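Local coordinates for putative fumarylacetoacetate hydrolase family protein (Yersinia pestis, PDB 3S52) that is a putative member of the fumarylacetoacetate hydrolase family whose precise role is not established, a mixed alpha/beta protein that assembles as a dimer, at residues 5-10 / 134-139; 18-23 / 186-191; 51-56 / 128-133; 62-67 / 105-110. One frame throughout, in Å; residues are numbered along the deposited sequence.

How the contacts relate
The N-terminal tail opens contact 1, where 5-10 lies along the strand end at 134-139. A few residues on, 18-23 pairs with 186-191 in contact 2; since 134-139 falls between those segments, contacts 1 and 2 cross, and H7 joins them. Contact 3 (51-56 with 128-133) nests inside the loops closed by both, and within it nests contact 4 (62-67 with 105-110), the shortest loop. All four reach one mixed sheet. Strand 131-138 serves contacts 1 and 3, and S130 and L105 connect contact 3 to contact 4. Contacts 2, 3 and 4 also touch the second subunit.

Contact 1: 5-10 / 134-139; sequences YQHRDW and SGFIPV. With SO4 (sulfate ion), chain F.
The irregular tail 5-10 runs at 46° to 134-137 and joins it through a single backbone bridge, D9 with F136. F136 N donates to R8 O at 2.8 Å, in the plane of that carbonyl, while the return bond from W10 N to F136 O is weak. Water 2 reinforces this weak link, accepting from W10 N and donating to F136 O.

W10 has CG anti to its backbone N (chi1 -162°), which lays the indole alongside I137, the two side chains pointing the same way; W10 CE3 lies 3.8 Å from I137 CG1. The six-membered ring also nears S134, W10 CZ3 lying 3.6 Å from S134 OG, obliquely to the ring. At the far edge, W10 NE1 donates to O4 of a sulfate ion at 2.9 Å, and K214 and T215 grip the same ion.

At the other end, Y5 OH meets the edge of the F136 ring in its plane, 3.8 Å from F136 CE2, with the two side chains nearly perpendicular. Y5 OH also shares a hydrogen bond with H7 ND1 (2.8 Å) and bonds to water 1, which accepts from R8 N and donates to S134 O. H7 NE2 is bonded to P18 O, so both imidazole nitrogens are engaged. The tail is therefore fixed by one good and one weak backbone bond, two bridging waters and a buried Tyr-His pair, with the one apolar side-chain pair, W10 and I137, at its C-terminal end.

Contact 2: 18-23 / 186-191; sequences PVNKVV and AGDIVL
Two parallel strands, 21-23 and 189-191, pair side by side in the mixed beta sheet of this FAH-family fold, their axes 4.7 Å apart and 32° askew. The ladder alternates from strand to strand: I189 N donates to K21 O, V23 N to I189 O at 3.0 Å and nearly along the C=O axis, and L191 N to V23 O. V22 pairs with I189 and V23 with V190, which puts V22 and I189 on one sheet face and V23 and V190 on the other, where M178 of helix 171-181 packs on both valines.

V22 CG1, anti to its backbone N, crosses obliquely to L191 and rests 3.6 Å from L191 CG. Just before strand 189-191, D188 holds K21 by its side chain. Its carboxylate stands beside the backbone N (chi1 -77°) and is used at both oxygens: D188 OD1 accepts from K21 N, while D188 OD2 forms a salt bridge with K21 NZ at 2.8 Å, both donors lying out of the carboxylate plane. K21 CG sits in the crowded position between backbone N and carbonyl carbon, and the otherwise extended chain bends at chi4 (-61°), curling the ammonium back onto D188. R185 N also reaches OD2, and T183 O accepts from NZ, so this buried ion pair has further polar partners; T52 of the second subunit adds a weak bond. In the loop before D188, G187 has a positive phi and its CA lies against P18 O. Water 3 accepts from N20 N and donates to K21 O and to G187 O, the last at 2.8 Å.

Contact 3: 51-56 / 128-133; sequences ETALCD and DGSCPI
L54 starts the short parallel strand 54-56, which pairs with 131-133 in the mixed sheet of this FAH-family fold. Its CB leaves the backbone on the face it shares with C131, and CG lies anti to the carbonyl carbon (chi1 -78°). From there L54 CD2 reaches across to C131 O at 3.7 Å and touches C131 SG. L54 CD2 also lies 3.8 Å from I133 CG2, the two side chains side by side. The other branch, CD1, packs on V22 CG2 of strand 21-26, which is not paired with 54-56.

Beneath this apolar patch the backbones are bonded by C131 N to A53 O, C55 N to C131 O (3.3 Å) and I133 N to C55 O, the last nearly along the C=O axis. The first two donors instead approach from well above their carbonyl planes. On the other face, C55 SG lies over P132, 3.7 Å from P132 CA.

Before the strands, the 3-10 turn 51-53 is tied to the loop by G129 N to T52 O, on a lone pair. D128 carries its carboxylate to the second subunit, where OD2 meets K85 and T183 of that chain. Its OD1 accepts from water 5, which in turn accepts from T52 OG1 at 2.5 Å.

Contact 4: 62-67 / 105-110; sequences SIPKDF and LTLREL
The irregular loop 62-67 passes 105-110 without a backbone hydrogen bond between them, the nearest CA pair, F67 and L107, being 6.8 Å apart. Segment 105-110 is a strand-to-helix junction of the FAH-family fold: strand 96-107 ends and helix 108-117 begins, with L107 at the N-cap position. The loop leads from strand 54-56 to strand 70-80 and is held against this junction by apolar side chains.

L107 is the centre of the contact. With CG anti to the carbonyl carbon (chi1 -65°), its CB points toward the loop, and both methyls touch it. L107 CD1 lies 3.5 Å from F67 CB and obliquely by the F67 ring, near CG and CD2. The other methyl, L107 CD2, meets P64 CG tip to tip at 4.1 Å, so P64 and F67 share the one leucine between them. F127 packs on both P64 and L107.

Near the N-terminal end of 62-67, I63 and L105 cross at about a right angle, I63 CG2 standing 4.2 Å from L105 CD1, and M201 touches both. K65 turns back on its own loop, K65 NZ donating to I63 O at 2.9 Å within the carbonyl plane.

In the first turn of the helix, L110 CG lies 4.0 Å from F67 O, and L110 CD1 nears F67 CB. The F67 ring itself leads away from the junction and stacks with F181 of the second subunit, so this loop also belongs to the dimer interface. Water 6 joins the segments, accepting from L110 N and donating to F67 O at 2.7 Å.

Contact 1: 5-10 / 134-139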
loop_
_atom_site.group_PDB
_atom_site.type_symbol
_atom_site.label_atom_id
_atom_site.label_comp_id
_atom_site.label_asym_id
_atom_site.label_seq_id
_atom_site.Cartn_x
_atom_site.Cartn_y
_atom_site.Cartn_z
ATOM N N TYR A 5 -4.178 13.359 6.909
ATOM C CA TYR A 5 -3.176 13.405 7.952
ATOM C C TYR A 5 -2.055 14.372 7.601
ATOM O O TYR A 5 -1.676 14.496 6.433
ATOM C CB TYR A 5 -2.608 11.997 8.135
ATOM C CG TYR A 5 -1.250 11.943 8.794
ATOM C CD1 TYR A 5 -0.092 11.987 8.030
ATOM C CD2 TYR A 5 -1.122 11.842 10.179
ATOM C CE1 TYR A 5 1.160 11.940 8.617
ATOM C CE2 TYR A 5 0.142 11.781 10.780
ATOM C CZ TYR A 5 1.273 11.835 9.988
ATOM O OH TYR A 5 2.533 11.778 10.546
ATOM N N GLN A 6 -1.521 15.050 8.616
ATOM C CA GLN A 6 -0.285 15.823 8.466
ATOM C C GLN A 6 0.754 15.422 9.527
ATOM O O GLN A 6 0.413 15.181 10.686
ATOM C CB GLN A 6 -0.565 17.326 8.600
ATOM C CG GLN A 6 -1.536 17.910 7.572
ATOM C CD GLN A 6 -2.040 19.282 7.992
ATOM O OE1 GLN A 6 -2.699 19.426 9.026
ATOM N NE2 GLN A 6 -1.710 20.300 7.208
ATOM N N HIS A 7 2.017 15.362 9.131
ATOM C CA HIS A 7 3.098 15.064 10.066
ATOM C C HIS A 7 3.183 16.165 11.093
ATOM O O HIS A 7 2.997 17.325 10.760
ATOM C CB HIS A 7 4.439 15.037 9.337
ATOM C CG HIS A 7 4.581 13.933 8.334
ATOM N ND1 HIS A 7 4.415 12.605 8.660
ATOM C CD2 HIS A 7 4.926 13.961 7.024
ATOM C CE1 HIS A 7 4.647 11.860 7.593
ATOM N NE2 HIS A 7 4.952 12.660 6.584
ATOM N N ARG A 8 3.509 15.807 12.328
ATOM C CA ARG A 8 3.629 16.781 13.395
ATOM C C ARG A 8 4.796 16.452 14.314
ATOM O O ARG A 8 5.188 15.292 14.429
ATOM C CB ARG A 8 2.318 16.852 14.186
ATOM C CG ARG A 8 1.201 17.545 13.402
ATOM C CD ARG A 8 -0.081 17.681 14.203
ATOM N NE ARG A 8 -1.158 18.209 13.365
ATOM C CZ ARG A 8 -1.244 19.478 12.978
ATOM N NH1 ARG A 8 -0.322 20.357 13.359
ATOM N NH2 ARG A 8 -2.247 19.874 12.206
ATOM N N ASP A 9 5.360 17.458 14.981
ATOM C CA ASP A 9 6.335 17.128 16.015
ATOM C C ASP A 9 5.647 16.762 17.336
ATOM O O ASP A 9 4.415 16.812 17.436
ATOM C CB ASP A 9 7.441 18.202 16.172
ATOM C CG ASP A 9 6.923 19.540 16.703
ATOM O OD1 ASP A 9 5.780 19.597 17.196
ATOM O OD2 ASP A 9 7.689 20.538 16.650
ATOM N N TRP A 10 6.428 16.374 18.343
ATOM C CA TRP A 10 5.828 15.946 19.605
ATOM C C TRP A 10 4.924 17.030 20.188
ATOM O O TRP A 10 3.900 16.736 20.794
ATOM C CB TRP A 10 6.886 15.526 20.645
ATOM C CG TRP A 10 6.263 14.689 21.736
ATOM C CD1 TRP A 10 5.831 15.112 22.965
ATOM C CD2 TRP A 10 5.971 13.293 21.663
ATOM N NE1 TRP A 10 5.296 14.052 23.662
ATOM C CE2 TRP A 10 5.369 12.927 22.879
ATOM C CE3 TRP A 10 6.163 12.313 20.681
ATOM C CZ2 TRP A 10 4.952 11.620 23.136
ATOM C CZ3 TRP A 10 5.762 11.031 20.938
ATOM C CH2 TRP A 10 5.165 10.690 22.159
ATOM N N SER A 134 1.823 9.219 16.521
ATOM C CA SER A 134 2.230 10.372 17.317
ATOM C C SER A 134 2.983 11.410 16.477
ATOM O O SER A 134 3.248 11.206 15.291
ATOM C CB SER A 134 3.171 9.910 18.448
ATOM O OG SER A 134 4.436 9.475 17.922
ATOM N N GLY A 135 3.352 12.508 17.126
ATOM C CA GLY A 135 4.290 13.451 16.557
ATOM C C GLY A 135 5.668 12.813 16.597
ATOM O O GLY A 135 5.870 11.809 17.279
ATOM N N PHE A 136 6.613 13.400 15.877
ATOM C CA PHE A 136 7.972 12.887 15.832
ATOM C C PHE A 136 8.950 13.648 16.719
ATOM O O PHE A 136 8.873 14.878 16.848
ATOM C CB PHE A 136 8.473 12.813 14.383
ATOM C CG PHE A 136 7.748 11.790 13.569
ATOM C CD1 PHE A 136 8.157 10.463 13.578
ATOM C CD2 PHE A 136 6.609 12.135 12.862
ATOM C CE1 PHE A 136 7.457 9.509 12.850
ATOM C CE2 PHE A 136 5.911 11.187 12.134
ATOM C CZ PHE A 136 6.342 9.866 12.137
ATOM N N ILE A 137 9.846 12.879 17.334
ATOM C CA ILE A 137 10.941 13.376 18.161
ATOM C C ILE A 137 12.228 13.509 17.351
ATOM O O ILE A 137 12.572 12.611 16.601
ATOM C CB ILE A 137 11.204 12.406 19.310
ATOM C CG1 ILE A 137 9.932 12.247 20.153
ATOM C CG2 ILE A 137 12.381 12.876 20.161
ATOM C CD1 ILE A 137 9.932 11.003 21.010
ATOM N N PRO A 138 12.958 14.631 17.506
ATOM C CA PRO A 138 14.164 14.789 16.686
ATOM C C PRO A 138 15.165 13.670 16.923
ATOM O O PRO A 138 15.315 13.175 18.041
ATOM C CB PRO A 138 14.734 16.133 17.153
ATOM C CG PRO A 138 13.536 16.879 17.688
ATOM C CD PRO A 138 12.700 15.816 18.346
ATOM N N VAL A 139 15.851 13.272 15.866
ATOM C CA VAL A 139 16.943 12.317 15.997
ATOM C C VAL A 139 17.903 12.709 17.133
ATOM O O VAL A 139 18.328 11.857 17.921
ATOM C CB VAL A 139 17.718 12.203 14.688
ATOM C CG1 VAL A 139 19.006 11.410 14.892
ATOM C CG2 VAL A 139 16.854 11.557 13.641
HETATM S S SO4 F . 5.692 14.359 27.463
HETATM O O1 SO4 F . 5.392 13.914 28.822
HETATM O O2 SO4 F . 5.522 15.807 27.356
HETATM O O3 SO4 F . 7.078 14.007 27.163
HETATM O O4 SO4 F . 4.772 13.713 26.532
HETATM O O HOH W 1 2.973 12.794 13.047
HETATM O O HOH W 2 9.315 16.896 18.666
#

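Contact 2: 18-23 / 186-191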
loop_
_atom_site.group_PDB
_atom_site.type_symbol
_atom_site.label_atom_id
_atom_site.label_comp_id
_atom_site.label_asym_id
_atom_site.label_seq_id
_atom_site.Cartn_x
_atom_site.Cartn_y
_atom_site.Cartn_z
ATOM N N PRO A 18 6.290 15.834 2.867
ATOM C CA PRO A 18 5.114 15.235 2.215
ATOM C C PRO A 18 4.604 13.967 2.927
ATOM O O PRO A 18 5.329 13.292 3.653
ATOM C CB PRO A 18 5.648 14.848 0.827
ATOM C CG PRO A 18 6.884 15.653 0.639
ATOM C CD PRO A 18 7.480 15.796 1.999
ATOM N N VAL A 19 3.342 13.644 2.710
ATOM C CA VAL A 19 2.776 12.422 3.238
ATOM C C VAL A 19 2.469 11.529 2.046
ATOM O O VAL A 19 1.820 11.971 1.099
ATOM C CB VAL A 19 1.486 12.732 3.992
ATOM C CG1 VAL A 19 0.773 11.433 4.428
ATOM C CG2 VAL A 19 1.800 13.645 5.184
ATOM N N ASN A 20 2.983 10.302 2.052
ATOM C CA ASN A 20 2.635 9.356 0.987
ATOM C C ASN A 20 2.255 7.982 1.493
ATOM O O ASN A 20 1.104 7.556 1.358
ATOM C CB ASN A 20 3.766 9.237 -0.047
ATOM C CG ASN A 20 3.865 10.455 -0.934
ATOM O OD1 ASN A 20 4.716 11.336 -0.724
ATOM N ND2 ASN A 20 2.981 10.528 -1.928
ATOM N N LYS A 21 3.227 7.273 2.061
ATOM C CA LYS A 21 2.986 5.892 2.479
ATOM C C LYS A 21 3.700 5.532 3.773
ATOM O O LYS A 21 4.558 6.276 4.268
ATOM C CB LYS A 21 3.381 4.893 1.373
ATOM C CG LYS A 21 4.897 4.866 1.047
ATOM C CD LYS A 21 5.221 3.823 -0.039
ATOM C CE LYS A 21 6.684 3.936 -0.526
ATOM N NZ LYS A 21 6.992 5.277 -1.138
ATOM N N VAL A 22 3.336 4.365 4.291
ATOM C CA VAL A 22 3.927 3.777 5.485
ATOM C C VAL A 22 4.353 2.353 5.105
ATOM O O VAL A 22 3.519 1.566 4.674
ATOM C CB VAL A 22 2.881 3.716 6.611
ATOM C CG1 VAL A 22 3.501 3.217 7.913
ATOM C CG2 VAL A 22 2.249 5.071 6.801
ATOM N N VAL A 23 5.646 2.045 5.212
ATOM C CA VAL A 23 6.159 0.707 4.906
ATOM C C VAL A 23 6.396 0.015 6.232
ATOM O O VAL A 23 6.977 0.589 7.144
ATOM C CB VAL A 23 7.436 0.751 4.032
ATOM C CG1 VAL A 23 7.863 -0.674 3.580
ATOM C CG2 VAL A 23 7.209 1.627 2.825
ATOM N N ALA A 186 11.160 11.257 1.124
ATOM C CA ALA A 186 11.136 12.117 2.295
ATOM C C ALA A 186 9.681 12.224 2.723
ATOM O O ALA A 186 8.804 12.440 1.889
ATOM C CB ALA A 186 11.690 13.497 1.950
ATOM N N GLY A 187 9.418 12.045 4.013
ATOM C CA GLY A 187 8.057 12.097 4.510
ATOM C C GLY A 187 7.417 10.724 4.618
ATOM O O GLY A 187 6.337 10.593 5.184
ATOM N N ASP A 188 8.056 9.691 4.069
ATOM C CA ASP A 188 7.512 8.355 4.275
ATOM C C ASP A 188 7.808 7.921 5.699
ATOM O O ASP A 188 8.726 8.429 6.338
ATOM C CB ASP A 188 8.035 7.329 3.269
ATOM C CG ASP A 188 7.363 7.454 1.891
ATOM O OD1 ASP A 188 6.310 8.118 1.764
ATOM O OD2 ASP A 188 7.891 6.872 0.928
ATOM N N ILE A 189 7.016 6.981 6.196
ATOM C CA ILE A 189 7.166 6.504 7.553
ATOM C C ILE A 189 7.452 5.011 7.488
ATOM O O ILE A 189 6.895 4.304 6.642
ATOM C CB ILE A 189 5.858 6.759 8.360
ATOM C CG1 ILE A 189 5.549 8.261 8.447
ATOM C CG2 ILE A 189 5.926 6.134 9.734
ATOM C CD1 ILE A 189 4.111 8.566 8.895
ATOM N N VAL A 190 8.312 4.532 8.381
ATOM C CA VAL A 190 8.574 3.106 8.481
ATOM C C VAL A 190 8.127 2.621 9.844
ATOM O O VAL A 190 8.478 3.225 10.868
ATOM C CB VAL A 190 10.056 2.785 8.287
ATOM C CG1 VAL A 190 10.348 1.338 8.711
ATOM C CG2 VAL A 190 10.461 3.044 6.839
ATOM N N LEU A 191 7.319 1.559 9.853
ATOM C CA LEU A 191 6.901 0.910 11.095
ATOM C C LEU A 191 7.784 -0.301 11.298
ATOM O O LEU A 191 8.023 -1.064 10.360
ATOM C CB LEU A 191 5.431 0.482 11.043
ATOM C CG LEU A 191 4.400 1.613 11.007
ATOM C CD1 LEU A 191 2.992 1.062 11.277
ATOM C CD2 LEU A 191 4.750 2.688 12.013
HETATM O O HOH W 3 4.001 9.224 4.543
HETATM O O HOH W 4 6.348 11.062 1.309
#

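Contact 3: 51-56 / 128-133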
loop_
_atom_site.group_PDB
_atom_site.type_symbol
_atom_site.label_atom_id
_atom_site.label_comp_id
_atom_site.label_asym_id
_atom_site.label_seq_id
_atom_site.Cartn_x
_atom_site.Cartn_y
_atom_site.Cartn_z
ATOM N N GLU A 51 -1.769 6.737 2.617
ATOM C CA GLU A 51 -2.012 7.972 3.350
ATOM C C GLU A 51 -3.359 7.947 4.092
ATOM O O GLU A 51 -3.489 8.490 5.192
ATOM C CB GLU A 51 -1.928 9.168 2.393
ATOM C CG GLU A 51 -2.553 10.451 2.935
ATOM C CD GLU A 51 -4.053 10.503 2.708
ATOM O OE1 GLU A 51 -4.507 10.155 1.594
ATOM O OE2 GLU A 51 -4.778 10.881 3.654
ATOM N N THR A 52 -4.364 7.317 3.498
ATOM C CA THR A 52 -5.674 7.243 4.137
ATOM C C THR A 52 -5.711 6.433 5.443
ATOM O O THR A 52 -6.704 6.471 6.173
ATOM C CB THR A 52 -6.739 6.692 3.179
ATOM O OG1 THR A 52 -6.205 5.571 2.459
ATOM C CG2 THR A 52 -7.168 7.775 2.191
ATOM N N ALA A 53 -4.655 5.677 5.728
ATOM C CA ALA A 53 -4.585 4.924 6.991
ATOM C C ALA A 53 -4.154 5.841 8.143
ATOM O O ALA A 53 -4.498 5.622 9.304
ATOM C CB ALA A 53 -3.614 3.762 6.852
ATOM N N LEU A 54 -3.385 6.869 7.801
ATOM C CA LEU A 54 -2.738 7.707 8.798
ATOM C C LEU A 54 -3.679 8.694 9.479
ATOM O O LEU A 54 -4.510 9.312 8.829
ATOM C CB LEU A 54 -1.575 8.469 8.162
ATOM C CG LEU A 54 -0.308 7.641 7.944
ATOM C CD1 LEU A 54 0.559 8.247 6.836
ATOM C CD2 LEU A 54 0.472 7.506 9.244
ATOM N N CYS A 55 -3.522 8.843 10.794
ATOM C CA CYS A 55 -4.273 9.832 11.564
ATOM C C CYS A 55 -3.532 10.208 12.846
ATOM O O CYS A 55 -2.561 9.547 13.233
ATOM C CB CYS A 55 -5.697 9.350 11.865
ATOM S SG CYS A 55 -5.787 7.748 12.673
ATOM N N ASP A 56 -3.969 11.291 13.479
ATOM C CA ASP A 56 -3.306 11.798 14.679
ATOM C C ASP A 56 -3.753 10.949 15.889
ATOM O O ASP A 56 -4.914 10.967 16.289
ATOM C CB ASP A 56 -3.704 13.263 14.856
ATOM C CG ASP A 56 -3.098 13.908 16.097
ATOM O OD1 ASP A 56 -2.493 13.205 16.934
ATOM O OD2 ASP A 56 -3.249 15.139 16.233
ATOM N N ASP A 128 -9.043 2.569 6.294
ATOM C CA ASP A 128 -8.993 3.955 6.760
ATOM C C ASP A 128 -8.722 4.017 8.247
ATOM O O ASP A 128 -9.355 3.303 9.019
ATOM C CB ASP A 128 -10.321 4.678 6.501
ATOM C CG ASP A 128 -10.547 4.984 5.036
ATOM O OD1 ASP A 128 -9.621 4.750 4.219
ATOM O OD2 ASP A 128 -11.652 5.481 4.711
ATOM N N GLY A 129 -7.786 4.871 8.640
ATOM C CA GLY A 129 -7.483 5.082 10.040
ATOM C C GLY A 129 -6.744 3.945 10.714
ATOM O O GLY A 129 -6.665 3.913 11.941
ATOM N N SER A 130 -6.148 3.039 9.943
ATOM C CA SER A 130 -5.493 1.874 10.568
ATOM C C SER A 130 -4.088 2.184 11.095
ATOM O O SER A 130 -3.353 1.281 11.503
ATOM C CB SER A 130 -5.386 0.711 9.590
ATOM O OG SER A 130 -4.520 1.067 8.538
ATOM N N CYS A 131 -3.685 3.445 11.017
ATOM C CA CYS A 131 -2.360 3.824 11.492
ATOM C C CYS A 131 -2.373 5.172 12.224
ATOM O O CYS A 131 -1.855 6.170 11.732
ATOM C CB CYS A 131 -1.345 3.822 10.350
ATOM S SG CYS A 131 0.385 4.012 10.906
ATOM N N PRO A 132 -2.969 5.192 13.418
ATOM C CA PRO A 132 -2.852 6.308 14.360
ATOM C C PRO A 132 -1.398 6.470 14.750
ATOM O O PRO A 132 -0.768 5.482 15.144
ATOM C CB PRO A 132 -3.623 5.814 15.592
ATOM C CG PRO A 132 -4.455 4.685 15.116
ATOM C CD PRO A 132 -3.704 4.058 13.986
ATOM N N ILE A 133 -0.881 7.692 14.679
ATOM C CA ILE A 133 0.531 7.918 14.938
ATOM C C ILE A 133 0.761 9.215 15.716
ATOM O O ILE A 133 -0.017 10.174 15.592
ATOM C CB ILE A 133 1.325 7.932 13.615
ATOM C CG1 ILE A 133 2.827 8.038 13.869
ATOM C CG2 ILE A 133 0.868 9.062 12.730
ATOM C CD1 ILE A 133 3.648 7.540 12.674
HETATM O O HOH W 5 -7.137 3.479 3.512
#

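Contact 4: 62-67 / 105-110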
loop_
_atom_site.group_PDB
_atom_site.type_symbol
_atom_site.label_atom_id
_atom_site.label_comp_id
_atom_site.label_asym_id
_atom_site.label_seq_id
_atom_site.Cartn_x
_atom_site.Cartn_y
_atom_site.Cartn_z
ATOM N N SER A 62 -10.899 6.273 15.706
ATOM C CA SER A 62 -12.041 5.564 15.138
ATOM C C SER A 62 -11.627 4.177 14.659
ATOM O O SER A 62 -10.587 4.022 14.025
ATOM C CB SER A 62 -12.598 6.366 13.956
ATOM O OG SER A 62 -13.500 5.583 13.200
ATOM N N ILE A 63 -12.440 3.169 14.956
ATOM C CA ILE A 63 -12.196 1.834 14.423
ATOM C C ILE A 63 -13.457 1.347 13.696
ATOM O O ILE A 63 -14.565 1.716 14.082
ATOM C CB ILE A 63 -11.803 0.860 15.538
ATOM C CG1 ILE A 63 -12.971 0.640 16.507
ATOM C CG2 ILE A 63 -10.579 1.385 16.296
ATOM C CD1 ILE A 63 -12.682 -0.445 17.560
ATOM N N PRO A 64 -13.296 0.540 12.630
ATOM C CA PRO A 64 -14.514 0.098 11.938
ATOM C C PRO A 64 -15.301 -0.902 12.789
ATOM O O PRO A 64 -14.684 -1.635 13.567
ATOM C CB PRO A 64 -13.979 -0.561 10.661
ATOM C CG PRO A 64 -12.583 -0.961 10.967
ATOM C CD PRO A 64 -12.066 0.030 11.990
ATOM N N LYS A 65 -16.633 -0.885 12.694
ATOM C CA LYS A 65 -17.461 -1.795 13.489
ATOM C C LYS A 65 -17.891 -3.130 12.848
ATOM O O LYS A 65 -18.332 -4.034 13.567
ATOM C CB LYS A 65 -18.713 -1.058 14.005
ATOM C CG LYS A 65 -18.435 0.160 14.898
ATOM C CD LYS A 65 -17.439 -0.162 16.023
ATOM C CE LYS A 65 -17.172 1.049 16.931
ATOM N NZ LYS A 65 -16.470 2.178 16.234
ATOM N N ASP A 66 -17.800 -3.262 11.524
ATOM C CA ASP A 66 -18.388 -4.444 10.862
ATOM C C ASP A 66 -17.457 -5.582 10.403
ATOM O O ASP A 66 -17.923 -6.605 9.856
ATOM C CB ASP A 66 -19.338 -4.031 9.734
ATOM C CG ASP A 66 -20.632 -3.410 10.244
ATOM O OD1 ASP A 66 -20.943 -3.544 11.454
ATOM O OD2 ASP A 66 -21.338 -2.785 9.416
ATOM N N PHE A 67 -16.155 -5.378 10.576
ATOM C CA PHE A 67 -15.138 -6.267 10.016
ATOM C C PHE A 67 -14.533 -7.283 10.982
ATOM O O PHE A 67 -13.538 -7.944 10.656
ATOM C CB PHE A 67 -14.074 -5.457 9.268
ATOM C CG PHE A 67 -14.624 -4.717 8.080
ATOM C CD1 PHE A 67 -15.433 -5.372 7.157
ATOM C CD2 PHE A 67 -14.365 -3.368 7.900
ATOM C CE1 PHE A 67 -15.962 -4.698 6.069
ATOM C CE2 PHE A 67 -14.893 -2.688 6.814
ATOM C CZ PHE A 67 -15.695 -3.356 5.900
ATOM N N LEU A 105 -3.063 -0.935 13.463
ATOM C CA LEU A 105 -4.349 -1.549 13.798
ATOM C C LEU A 105 -4.677 -2.577 12.743
ATOM O O LEU A 105 -4.524 -2.325 11.549
ATOM C CB LEU A 105 -5.493 -0.529 13.864
ATOM C CG LEU A 105 -5.412 0.675 14.808
ATOM C CD1 LEU A 105 -6.692 1.483 14.709
ATOM C CD2 LEU A 105 -5.168 0.233 16.233
ATOM N N THR A 106 -5.180 -3.720 13.180
ATOM C CA THR A 106 -5.286 -4.862 12.296
ATOM C C THR A 106 -6.641 -5.505 12.472
ATOM O O THR A 106 -7.082 -5.707 13.599
ATOM C CB THR A 106 -4.202 -5.896 12.645
ATOM O OG1 THR A 106 -2.906 -5.303 12.481
ATOM C CG2 THR A 106 -4.320 -7.160 11.750
ATOM N N LEU A 107 -7.294 -5.876 11.380
ATOM C CA LEU A 107 -8.525 -6.624 11.562
ATOM C C LEU A 107 -8.046 -8.053 11.596
ATOM O O LEU A 107 -7.847 -8.694 10.568
ATOM C CB LEU A 107 -9.467 -6.375 10.381
ATOM C CG LEU A 107 -9.934 -4.912 10.298
ATOM C CD1 LEU A 107 -10.695 -4.599 8.999
ATOM C CD2 LEU A 107 -10.774 -4.564 11.511
ATOM N N ARG A 108 -7.930 -8.575 12.809
ATOM C CA ARG A 108 -7.132 -9.772 13.026
ATOM C C ARG A 108 -7.810 -10.993 12.433
ATOM O O ARG A 108 -7.139 -11.875 11.907
ATOM C CB ARG A 108 -6.866 -9.992 14.519
ATOM C CG ARG A 108 -6.013 -11.217 14.824
ATOM C CD ARG A 108 -5.711 -11.358 16.314
ATOM N NE ARG A 108 -4.872 -12.526 16.587
ATOM C CZ ARG A 108 -4.299 -12.787 17.761
ATOM N NH1 ARG A 108 -4.461 -11.964 18.790
ATOM N NH2 ARG A 108 -3.556 -13.876 17.908
ATOM N N GLU A 109 -9.137 -11.048 12.542
ATOM C CA GLU A 109 -9.904 -12.156 11.987
ATOM C C GLU A 109 -9.768 -12.200 10.471
ATOM O O GLU A 109 -9.534 -13.263 9.899
ATOM C CB GLU A 109 -11.388 -12.062 12.387
ATOM C CG GLU A 109 -11.645 -12.101 13.900
ATOM C CD GLU A 109 -13.086 -11.738 14.273
ATOM O OE1 GLU A 109 -14.027 -12.261 13.629
ATOM O OE2 GLU A 109 -13.279 -10.925 15.208
ATOM N N LEU A 110 -9.922 -11.052 9.818
ATOM C CA LEU A 110 -9.731 -10.993 8.363
ATOM C C LEU A 110 -8.310 -11.397 7.995
ATOM O O LEU A 110 -8.105 -12.236 7.113
ATOM C CB LEU A 110 -10.018 -9.596 7.806
ATOM C CG LEU A 110 -11.449 -9.148 7.524
ATOM C CD1 LEU A 110 -11.434 -7.810 6.793
ATOM C CD2 LEU A 110 -12.189 -10.184 6.708
HETATM O O HOH W 6 -11.218 -8.800 11.773
#